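Local coordinates for SPbeta prophage-derived uncharacterized protein YopT (Bacillus subtilis, PDB 2DLB) that is of unknown function but forms a homodimer in which beta-sheet pairing continues from one subunit into the other, at residues I8-E13 with V43-A48; I14-K19 with T28-I33; E24-L29 with T65-L70; N36-K41 with M60-T65. One frame throughout, in Å; residues are numbered along the deposited sequence.

Contact 1. Residues I8-E13 with V43-A48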
# COMPACT_ATOMS: atom_id res chain seq x y z
N ILE A 8 3.38 -5.48 -9.50
CA ILE A 8 3.65 -6.09 -8.21
C ILE A 8 2.41 -5.91 -7.33
O ILE A 8 1.87 -4.82 -7.20
CB ILE A 8 4.90 -5.50 -7.55
CG1 ILE A 8 6.13 -5.47 -8.50
CG2 ILE A 8 5.23 -6.23 -6.30
CD1 ILE A 8 6.31 -4.11 -9.21
N ALA A 9 1.98 -6.99 -6.70
CA ALA A 9 0.93 -7.02 -5.70
C ALA A 9 1.57 -6.79 -4.34
O ALA A 9 2.44 -7.55 -3.92
CB ALA A 9 0.19 -8.34 -5.73
N LEU A 10 1.11 -5.74 -3.65
CA LEU A 10 1.51 -5.47 -2.28
C LEU A 10 0.31 -5.71 -1.36
O LEU A 10 -0.75 -5.10 -1.58
CB LEU A 10 1.96 -4.03 -2.09
CG LEU A 10 2.92 -3.45 -3.11
CD1 LEU A 10 3.30 -2.03 -2.70
CD2 LEU A 10 4.13 -4.32 -3.30
N ASN A 11 0.50 -6.57 -0.38
CA ASN A 11 -0.53 -6.81 0.62
C ASN A 11 -0.08 -6.20 1.91
O ASN A 11 0.83 -6.67 2.56
CB ASN A 11 -0.72 -8.32 0.76
CG ASN A 11 -1.00 -8.98 -0.59
OD1 ASN A 11 -0.29 -9.91 -0.98
ND2 ASN A 11 -2.02 -8.46 -1.25
N LEU A 12 -0.72 -5.10 2.25
CA LEU A 12 -0.41 -4.32 3.41
C LEU A 12 -1.47 -4.52 4.50
O LEU A 12 -2.62 -4.74 4.20
CB LEU A 12 -0.42 -2.83 3.08
CG LEU A 12 0.39 -2.42 1.84
CD1 LEU A 12 0.37 -0.89 1.72
CD2 LEU A 12 1.78 -2.96 1.84
N GLU A 13 -1.07 -4.37 5.75
CA GLU A 13 -1.99 -4.24 6.85
C GLU A 13 -1.67 -2.91 7.55
O GLU A 13 -0.52 -2.64 7.90
CB GLU A 13 -1.88 -5.41 7.84
CG GLU A 13 -3.11 -5.48 8.74
CD GLU A 13 -4.32 -6.09 8.07
OE1 GLU A 13 -4.27 -6.70 6.99
OE2 GLU A 13 -5.42 -5.94 8.68
N VAL A 43 1.33 5.91 -4.47
CA VAL A 43 1.53 5.49 -3.10
C VAL A 43 2.99 5.71 -2.73
O VAL A 43 3.88 5.55 -3.54
CB VAL A 43 1.10 4.02 -2.90
CG1 VAL A 43 1.90 3.04 -3.76
CG2 VAL A 43 1.12 3.63 -1.42
N SER A 44 3.21 6.10 -1.48
CA SER A 44 4.57 6.30 -1.00
C SER A 44 4.79 5.53 0.28
O SER A 44 3.88 5.35 1.09
CB SER A 44 4.83 7.79 -0.81
OG SER A 44 4.37 8.44 0.26
N PHE A 45 6.01 5.06 0.46
CA PHE A 45 6.43 4.33 1.65
C PHE A 45 7.51 5.12 2.39
O PHE A 45 8.48 5.53 1.77
CB PHE A 45 6.96 2.95 1.32
CG PHE A 45 5.87 2.02 0.84
CD1 PHE A 45 5.45 2.03 -0.44
CD2 PHE A 45 5.25 1.19 1.76
CE1 PHE A 45 4.41 1.23 -0.85
CE2 PHE A 45 4.23 0.38 1.34
CZ PHE A 45 3.79 0.38 0.04
N LEU A 46 7.36 5.29 3.70
CA LEU A 46 8.37 5.80 4.61
C LEU A 46 9.17 4.58 5.07
O LEU A 46 8.73 3.80 5.92
CB LEU A 46 7.74 6.53 5.77
CG LEU A 46 8.73 7.03 6.84
CD1 LEU A 46 9.75 7.98 6.27
CD2 LEU A 46 7.92 7.69 7.95
N LYS A 47 10.34 4.37 4.45
CA LYS A 47 11.14 3.17 4.65
C LYS A 47 11.83 3.24 6.00
O LYS A 47 11.87 4.27 6.67
CB LYS A 47 12.09 3.02 3.46
CG LYS A 47 11.41 2.74 2.16
CD LYS A 47 12.23 2.67 0.89
CE LYS A 47 12.83 3.96 0.44
NZ LYS A 47 13.61 3.71 -0.85
N ALA A 48 12.36 2.09 6.41
CA ALA A 48 12.99 1.97 7.72
C ALA A 48 14.10 2.99 7.88
O ALA A 48 14.28 3.47 9.01
CB ALA A 48 13.54 0.57 7.94
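Leu-10 and Leu-12 of strand 3-19 face Phe-45 of strand 42-46 across a gap too wide for the two backbones to pair: the nearest alpha carbons, those of Leu-10 and Val-43, are 11.0 Å apart, and those of Leu-12 and Phe-45 11.2 Å. Side chains alone fill the space. The strand's alternation puts Leu-10 and Leu-12 on the same face, both directed at the opposite segment, and Phe-45 comes to meet them from the other direction. Its CG sits beside the backbone N (chi1 -70°), and the ring reaches out until its far end, CZ, meets a methyl of each leucine. CD1 of Leu-10 is 3.7 Å from CZ of Phe-45 and also meets CE1, while CD1 of Leu-12 lies 4.0 Å from the same CZ and is nearly as close to CE2. Both methyls reach the ring obliquely. A phenylalanine suits the place because its length spans much of the distance, and the branched leucine ends meet it from alternate strand positions. All three residues are buried, and the contact is wholly apolar. Around it, Phe-45 and Val-43 hydrogen-bond through their backbones to Glu-53 and Phe-55 of strand 52-69, and both segments also pair antiparallel with strands of the second subunit, so this cluster lies where sheets that run on across the dimer interface face each other.

Contact 2. Residues I14-K19 with T28-I33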
# COMPACT_ATOMS: atom_id res chain seq x y z
N ILE A 14 -2.66 -2.08 7.73
CA ILE A 14 -2.55 -0.77 8.38
C ILE A 14 -3.42 -0.76 9.63
O ILE A 14 -4.31 -1.61 9.82
CB ILE A 14 -2.92 0.40 7.48
CG1 ILE A 14 -4.36 0.37 7.00
CG2 ILE A 14 -1.96 0.45 6.26
CD1 ILE A 14 -4.94 1.74 6.68
N VAL A 15 -3.13 0.18 10.52
CA VAL A 15 -3.82 0.36 11.79
C VAL A 15 -4.39 1.76 11.81
O VAL A 15 -3.64 2.70 11.55
CB VAL A 15 -2.91 -0.03 13.00
CG1 VAL A 15 -1.69 0.84 13.21
CG2 VAL A 15 -3.71 -0.05 14.32
N LEU A 16 -5.71 1.89 12.06
CA LEU A 16 -6.41 3.17 12.11
C LEU A 16 -7.29 3.18 13.36
O LEU A 16 -8.14 2.28 13.50
CB LEU A 16 -7.36 3.46 10.99
CG LEU A 16 -7.05 4.27 9.76
CD1 LEU A 16 -8.29 4.25 8.86
CD2 LEU A 16 -6.60 5.69 10.08
N LYS A 17 -7.10 4.15 14.23
CA LYS A 17 -7.84 4.32 15.47
C LYS A 17 -8.83 5.46 15.33
O LYS A 17 -8.57 6.46 14.66
CB LYS A 17 -6.93 4.63 16.67
CG LYS A 17 -6.08 3.47 17.18
CD LYS A 17 -5.06 4.04 18.17
CE LYS A 17 -4.55 2.95 19.08
NZ LYS A 17 -3.12 3.21 19.43
N ASN A 18 -9.95 5.33 15.99
CA ASN A 18 -10.93 6.43 15.98
C ASN A 18 -11.81 6.33 17.22
O ASN A 18 -11.57 5.47 18.06
CB ASN A 18 -11.71 6.48 14.68
CG ASN A 18 -12.54 5.22 14.40
OD1 ASN A 18 -12.93 4.53 15.33
ND2 ASN A 18 -12.80 4.95 13.15
N LYS A 19 -12.74 7.24 17.35
CA LYS A 19 -13.69 7.31 18.44
C LYS A 19 -15.08 7.14 17.82
O LYS A 19 -15.38 7.70 16.76
CB LYS A 19 -13.53 8.62 19.20
CG LYS A 19 -12.20 8.77 19.93
CD LYS A 19 -12.17 9.81 21.03
CE LYS A 19 -10.78 9.97 21.63
NZ LYS A 19 -10.50 11.34 22.14
N THR A 28 -17.81 2.22 9.73
CA THR A 28 -18.31 3.15 8.71
C THR A 28 -17.33 4.28 8.49
O THR A 28 -17.10 4.70 7.34
CB THR A 28 -19.69 3.66 9.18
OG1 THR A 28 -20.59 2.55 9.27
CG2 THR A 28 -20.22 4.68 8.22
N LEU A 29 -16.73 4.82 9.56
CA LEU A 29 -15.77 5.91 9.45
C LEU A 29 -14.54 5.47 8.66
O LEU A 29 -14.10 6.18 7.75
CB LEU A 29 -15.40 6.42 10.84
CG LEU A 29 -16.45 7.16 11.69
CD1 LEU A 29 -16.01 7.32 13.14
CD2 LEU A 29 -16.75 8.56 11.18
N VAL A 30 -13.94 4.32 9.00
CA VAL A 30 -12.78 3.81 8.31
C VAL A 30 -13.13 3.50 6.87
O VAL A 30 -12.33 3.75 5.95
CB VAL A 30 -12.24 2.52 9.01
CG1 VAL A 30 -11.31 1.71 8.14
CG2 VAL A 30 -11.63 2.97 10.35
N THR A 31 -14.31 2.95 6.60
CA THR A 31 -14.72 2.62 5.24
C THR A 31 -14.77 3.86 4.37
O THR A 31 -14.28 3.88 3.25
CB THR A 31 -16.07 1.88 5.25
OG1 THR A 31 -15.88 0.61 5.91
CG2 THR A 31 -16.55 1.62 3.84
N ARG A 32 -15.29 4.97 4.88
CA ARG A 32 -15.36 6.19 4.08
C ARG A 32 -13.96 6.63 3.69
O ARG A 32 -13.68 7.04 2.55
CB ARG A 32 -16.12 7.27 4.86
CG ARG A 32 -16.44 8.59 4.20
CD ARG A 32 -17.36 9.47 5.03
NE ARG A 32 -18.10 10.49 4.31
CZ ARG A 32 -18.53 11.67 4.73
NH1 ARG A 32 -18.28 12.08 5.98
NH2 ARG A 32 -19.20 12.51 3.95
N ILE A 33 -13.04 6.56 4.64
CA ILE A 33 -11.65 6.97 4.36
C ILE A 33 -11.09 6.09 3.25
O ILE A 33 -10.49 6.56 2.28
CB ILE A 33 -10.78 6.90 5.61
CG1 ILE A 33 -11.16 8.00 6.62
CG2 ILE A 33 -9.26 6.95 5.32
CD1 ILE A 33 -10.61 7.79 8.02
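Leu-16 on strand 14-19 and Val-30 on helix 28-33 form the tight part of this contact. Here the axes of strand and helix approach to 9.7 Å, with N-to-C directions 129° apart. The two side chains slide past each other in opposite directions, which brings CD1 of Leu-16 to 3.9 Å from CG2 of Val-30 and almost as near to CG1, filling the fork of the valine. Val-30 is buried and compact, so the helix can settle close to the strand; the longer leucine bridges the remaining distance and just reaches CD1 of Ile-33, at 4.3 Å from its own CD1.

Asn-18 extends this patch with its amide. Chi1 of 61° places CG between the backbone N and the carbonyl carbon, and the side chain rises across Val-30 at about a right angle, with ND2 3.6 Å from CG2 of Val-30 and 3.8 Å from CB of Leu-29. OD1 of Asn-18 is turned to a hydrogen bond with OG of Ser-26, one turn earlier on the helix, so a polar group is accommodated beside the apolar ones.

Toward the end of the strand the packing thins out. Leu-29, an exposed residue, lays CD1 3.7 Å from O of Lys-19, while the side chains of Lys-17 and Lys-19 start away from the helix, as befits charged groups on the solvent side. Val-30 also meets Ile-64 of its own chain and Ile-8 of the second subunit. Residues 14-19 pair antiparallel with a strand of the second subunit, so the helix packs obliquely on a sheet completed across the dimer, consistent with a two-layer alpha/beta arrangement.

Contact 3. Residues E24-L29 with T65-L70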
# COMPACT_ATOMS: atom_id res chain seq x y z
N GLU A 24 -19.65 -0.68 14.81
CA GLU A 24 -20.28 -0.45 13.52
C GLU A 24 -19.97 0.97 13.01
O GLU A 24 -19.61 1.16 11.84
CB GLU A 24 -21.79 -0.66 13.57
CG GLU A 24 -22.23 -2.07 13.81
CD GLU A 24 -22.37 -2.62 15.19
OE1 GLU A 24 -21.85 -2.01 16.15
OE2 GLU A 24 -22.98 -3.72 15.32
N VAL A 25 -20.08 1.99 13.87
CA VAL A 25 -19.83 3.35 13.44
C VAL A 25 -18.34 3.49 13.19
O VAL A 25 -17.93 4.10 12.21
CB VAL A 25 -20.35 4.39 14.45
CG1 VAL A 25 -19.83 5.76 14.06
CG2 VAL A 25 -21.88 4.31 14.53
N SER A 26 -17.49 2.88 14.01
CA SER A 26 -16.04 2.90 13.77
C SER A 26 -15.70 2.39 12.39
O SER A 26 -14.89 2.98 11.65
CB SER A 26 -15.33 2.07 14.84
OG SER A 26 -13.92 2.16 14.66
N GLU A 27 -16.33 1.27 12.01
CA GLU A 27 -16.13 0.71 10.68
C GLU A 27 -16.63 1.59 9.55
O GLU A 27 -15.98 1.72 8.50
CB GLU A 27 -16.70 -0.72 10.56
CG GLU A 27 -15.95 -1.74 11.38
CD GLU A 27 -16.33 -3.19 11.18
OE1 GLU A 27 -17.37 -3.44 10.55
OE2 GLU A 27 -15.60 -4.09 11.68
N THR A 28 -17.81 2.22 9.73
CA THR A 28 -18.31 3.15 8.71
C THR A 28 -17.33 4.28 8.49
O THR A 28 -17.10 4.70 7.34
CB THR A 28 -19.69 3.66 9.18
OG1 THR A 28 -20.59 2.55 9.27
CG2 THR A 28 -20.22 4.68 8.22
N LEU A 29 -16.73 4.82 9.56
CA LEU A 29 -15.77 5.91 9.45
C LEU A 29 -14.54 5.47 8.66
O LEU A 29 -14.10 6.18 7.75
CB LEU A 29 -15.40 6.42 10.84
CG LEU A 29 -16.45 7.16 11.69
CD1 LEU A 29 -16.01 7.32 13.14
CD2 LEU A 29 -16.75 8.56 11.18
N THR A 65 -10.10 -5.98 8.61
CA THR A 65 -9.75 -7.27 9.19
C THR A 65 -10.26 -7.44 10.61
O THR A 65 -10.89 -8.44 10.96
CB THR A 65 -8.21 -7.44 9.19
OG1 THR A 65 -7.69 -7.14 7.87
CG2 THR A 65 -7.88 -8.86 9.57
N ASN A 66 -10.05 -6.44 11.48
CA ASN A 66 -10.38 -6.45 12.86
C ASN A 66 -10.89 -5.04 13.27
O ASN A 66 -10.35 -4.02 12.80
CB ASN A 66 -9.19 -6.67 13.79
CG ASN A 66 -8.29 -7.80 13.46
OD1 ASN A 66 -7.07 -7.77 13.43
ND2 ASN A 66 -8.89 -8.93 13.18
N THR A 67 -11.85 -5.04 14.19
CA THR A 67 -12.27 -3.84 14.90
C THR A 67 -12.35 -4.16 16.37
O THR A 67 -13.04 -5.12 16.76
CB THR A 67 -13.63 -3.35 14.40
OG1 THR A 67 -13.55 -3.14 12.99
CG2 THR A 67 -14.07 -2.03 15.06
N GLU A 68 -11.63 -3.43 17.21
CA GLU A 68 -11.47 -3.79 18.61
C GLU A 68 -11.63 -2.54 19.49
O GLU A 68 -10.95 -1.55 19.31
CB GLU A 68 -10.10 -4.43 18.82
CG GLU A 68 -9.88 -5.64 17.90
CD GLU A 68 -8.59 -6.37 17.93
OE1 GLU A 68 -7.76 -6.08 18.82
OE2 GLU A 68 -8.33 -7.25 17.09
N GLU A 69 -12.51 -2.65 20.48
CA GLU A 69 -12.65 -1.62 21.49
C GLU A 69 -11.38 -1.42 22.27
O GLU A 69 -10.77 -2.42 22.66
CB GLU A 69 -13.79 -1.96 22.49
CG GLU A 69 -14.22 -0.75 23.32
CD GLU A 69 -15.48 -0.99 24.10
OE1 GLU A 69 -16.20 -1.98 23.96
OE2 GLU A 69 -15.80 -0.09 24.88
N LEU A 70 -11.00 -0.17 22.48
CA LEU A 70 -9.86 0.18 23.33
C LEU A 70 -10.22 0.44 24.77
O LEU A 70 -11.32 0.95 25.03
CB LEU A 70 -9.20 1.41 22.70
CG LEU A 70 -8.58 1.20 21.30
CD1 LEU A 70 -8.09 2.49 20.61
CD2 LEU A 70 -7.41 0.23 21.39
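Glu-27, on helix 23-35, and Thr-67, on strand 52-69, mark the nearest approach of the two backbones, their CA atoms lying 7.3 Å apart. Thr-67 is directed at the helix and carries most of the contact. Its OG1 sits beside the backbone N and its CG2 anti to it (chi1 -56°), an arrangement that gives the hydroxyl to Glu-27 and the methyl to the helix surface. OG1 of Thr-67 is 2.6 Å from OE2 of Glu-27. The glutamate leaves the helix at an angle to the strand, but its extended chain (chi2 -172°) carries the carboxylate over, and CG on the way passes 3.2 Å from the same OG1. CG2 of Thr-67 lies 4.1 Å from CG of Glu-27 and 4.2 Å from OG of Ser-26. A threonine fits here twice over: its branched carbon is at home on a strand, and it offers a polar and an apolar branch to the helix.

Ser-26 takes its own polar partners elsewhere, OG hydrogen-bonding to OD1 of Asn-18 and to ND2 of Asn-6 of the second subunit. OD1 of that same Asn-6 also lies within hydrogen-bonding reach of OG1 of Thr-67. The single threonine proton therefore has two possible acceptors, the carboxylate and the amide oxygen, and the short approach between helix and strand belongs to a small polar cluster that joins both subunits.

Contact 4. Residues N36-K41 with M60-T65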
# COMPACT_ATOMS: atom_id res chain seq x y z
N ASN A 36 -12.44 6.53 -0.30
CA ASN A 36 -11.88 7.74 -0.94
C ASN A 36 -10.42 7.54 -1.35
O ASN A 36 -9.89 8.52 -1.92
CB ASN A 36 -12.03 8.93 -0.00
CG ASN A 36 -13.46 9.47 0.00
OD1 ASN A 36 -14.13 9.39 -1.03
ND2 ASN A 36 -13.85 9.95 1.15
N LEU A 37 -9.79 6.41 -1.15
CA LEU A 37 -8.44 6.17 -1.61
C LEU A 37 -8.39 5.34 -2.90
O LEU A 37 -7.33 5.25 -3.49
CB LEU A 37 -7.62 5.39 -0.59
CG LEU A 37 -7.41 6.06 0.77
CD1 LEU A 37 -6.72 5.12 1.75
CD2 LEU A 37 -6.67 7.38 0.57
N LEU A 38 -9.51 4.73 -3.30
CA LEU A 38 -9.51 3.70 -4.31
C LEU A 38 -8.85 4.13 -5.62
O LEU A 38 -8.24 3.28 -6.26
CB LEU A 38 -10.93 3.20 -4.60
CG LEU A 38 -11.60 2.39 -3.53
CD1 LEU A 38 -13.03 2.09 -3.99
CD2 LEU A 38 -10.89 1.07 -3.25
N LEU A 39 -9.02 5.40 -5.99
CA LEU A 39 -8.53 5.85 -7.28
C LEU A 39 -7.20 6.58 -7.18
O LEU A 39 -6.75 7.16 -8.14
CB LEU A 39 -9.57 6.72 -7.98
CG LEU A 39 -10.92 6.06 -8.21
CD1 LEU A 39 -11.84 7.06 -8.91
CD2 LEU A 39 -10.79 4.75 -8.99
N SER A 40 -6.55 6.54 -6.02
CA SER A 40 -5.25 7.18 -5.87
C SER A 40 -4.28 6.67 -6.92
O SER A 40 -4.18 5.47 -7.19
CB SER A 40 -4.72 6.92 -4.47
OG SER A 40 -3.39 7.32 -4.32
N LYS A 41 -3.50 7.59 -7.51
CA LYS A 41 -2.57 7.27 -8.57
C LYS A 41 -1.16 6.97 -8.08
O LYS A 41 -0.33 6.51 -8.88
CB LYS A 41 -2.51 8.44 -9.58
CG LYS A 41 -3.86 8.71 -10.20
CD LYS A 41 -4.35 7.66 -11.15
CE LYS A 41 -5.50 8.20 -11.99
NZ LYS A 41 -6.37 7.18 -12.59
N MSE A 60 -6.32 -0.64 -6.29
CA MSE A 60 -6.44 -0.82 -4.86
C MSE A 60 -7.74 -1.50 -4.48
O MSE A 60 -8.75 -1.13 -5.06
CB MSE A 60 -6.46 0.54 -4.12
CG MSE A 60 -6.68 0.28 -2.61
SE MSE A 60 -6.86 1.99 -1.91
CE MSE A 60 -7.35 1.38 -0.17
N GLU A 61 -7.64 -2.40 -3.52
CA GLU A 61 -8.82 -2.96 -2.88
C GLU A 61 -8.54 -2.94 -1.39
O GLU A 61 -7.38 -2.89 -1.01
CB GLU A 61 -9.15 -4.35 -3.38
CG GLU A 61 -9.58 -4.44 -4.84
CD GLU A 61 -8.34 -4.95 -5.59
OE1 GLU A 61 -8.47 -5.08 -6.81
OE2 GLU A 61 -7.32 -5.22 -4.89
N TYR A 62 -9.55 -3.00 -0.56
CA TYR A 62 -9.35 -3.06 0.88
C TYR A 62 -10.46 -3.86 1.53
O TYR A 62 -11.56 -4.00 0.99
CB TYR A 62 -9.26 -1.62 1.49
CG TYR A 62 -10.61 -0.95 1.49
CD1 TYR A 62 -11.04 -0.30 0.34
CD2 TYR A 62 -11.41 -0.97 2.63
CE1 TYR A 62 -12.27 0.32 0.35
CE2 TYR A 62 -12.64 -0.37 2.61
CZ TYR A 62 -13.06 0.27 1.48
OH TYR A 62 -14.31 0.84 1.53
N GLU A 63 -10.12 -4.27 2.76
CA GLU A 63 -11.16 -4.86 3.62
C GLU A 63 -10.74 -4.66 5.07
O GLU A 63 -9.55 -4.81 5.38
CB GLU A 63 -11.38 -6.32 3.29
CG GLU A 63 -10.26 -7.21 3.69
CD GLU A 63 -10.49 -8.71 3.61
OE1 GLU A 63 -11.65 -9.14 3.33
OE2 GLU A 63 -9.47 -9.43 3.85
N ILE A 64 -11.68 -4.36 5.96
CA ILE A 64 -11.37 -4.32 7.36
C ILE A 64 -11.16 -5.76 7.86
O ILE A 64 -11.96 -6.63 7.52
CB ILE A 64 -12.48 -3.58 8.14
CG1 ILE A 64 -12.64 -2.12 7.68
CG2 ILE A 64 -12.22 -3.67 9.65
CD1 ILE A 64 -13.72 -1.30 8.32
N THR A 65 -10.10 -5.98 8.61
CA THR A 65 -9.75 -7.27 9.19
C THR A 65 -10.26 -7.44 10.61
O THR A 65 -10.89 -8.44 10.96
CB THR A 65 -8.21 -7.44 9.19
OG1 THR A 65 -7.69 -7.14 7.87
CG2 THR A 65 -7.88 -8.86 9.57
O HOH W 1 -8.71 0.93 -7.44
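This is a mainly apolar contact between a turn and a strand: Leu-37 and Leu-38, in the link from helix 23-35 to strand 42-46, rest on Met-60 and Tyr-62 of strand 52-69. The link folds into a type I beta turn from Leu-37 to Ser-40, closed by the bond from N of Ser-40 to O of Leu-37. Met-60, present as selenomethionine, stretches out with CG anti to its backbone N (chi1 176°) and lays its selenium beside Leu-37, SE to CB 3.7 Å. Its slender, flexible chain suits a place against a turn's backbone as well as a side chain. Leu-38 starts off to one side, yet CD2 swings in to lie 3.8 Å from CD1 of Tyr-62, approaching the ring at its edge and in its plane; the same methyl is 3.6 Å from O of Met-60. Beyond the ring, OH of Tyr-62 hydrogen-bonds to Glu-35 at the end of the helix. One water spans the backbones, accepting from N of Met-60 at 3.1 Å and lying 2.7 Å from O of Leu-38. The side chains meet one another through apolar groups and also rest on backbone carbonyls, while a water joins backbone polar groups that do not meet directly.

From the N terminus, strand 3-19 enters contact 1 and then contact 2, whose short loop, turning back through helix 23-35, is nested inside the larger one that contact 1 closes at strand 42-46. Contact 3 opens on the helix, sharing Thr-28 and Leu-29 with contact 2, and closes only near the end of strand 52-69; contact 4 is nested within it. Contacts 3 and 4 each cross contact 1, and Glu-13 meets Thr-65 where they come together. Contact 4 follows contact 2 in series, with Ile-64 touching Val-30 and Thr-31. Together they tie the long first strand, the helix and the two-stranded sheet into one unit, and all four touch the second subunit.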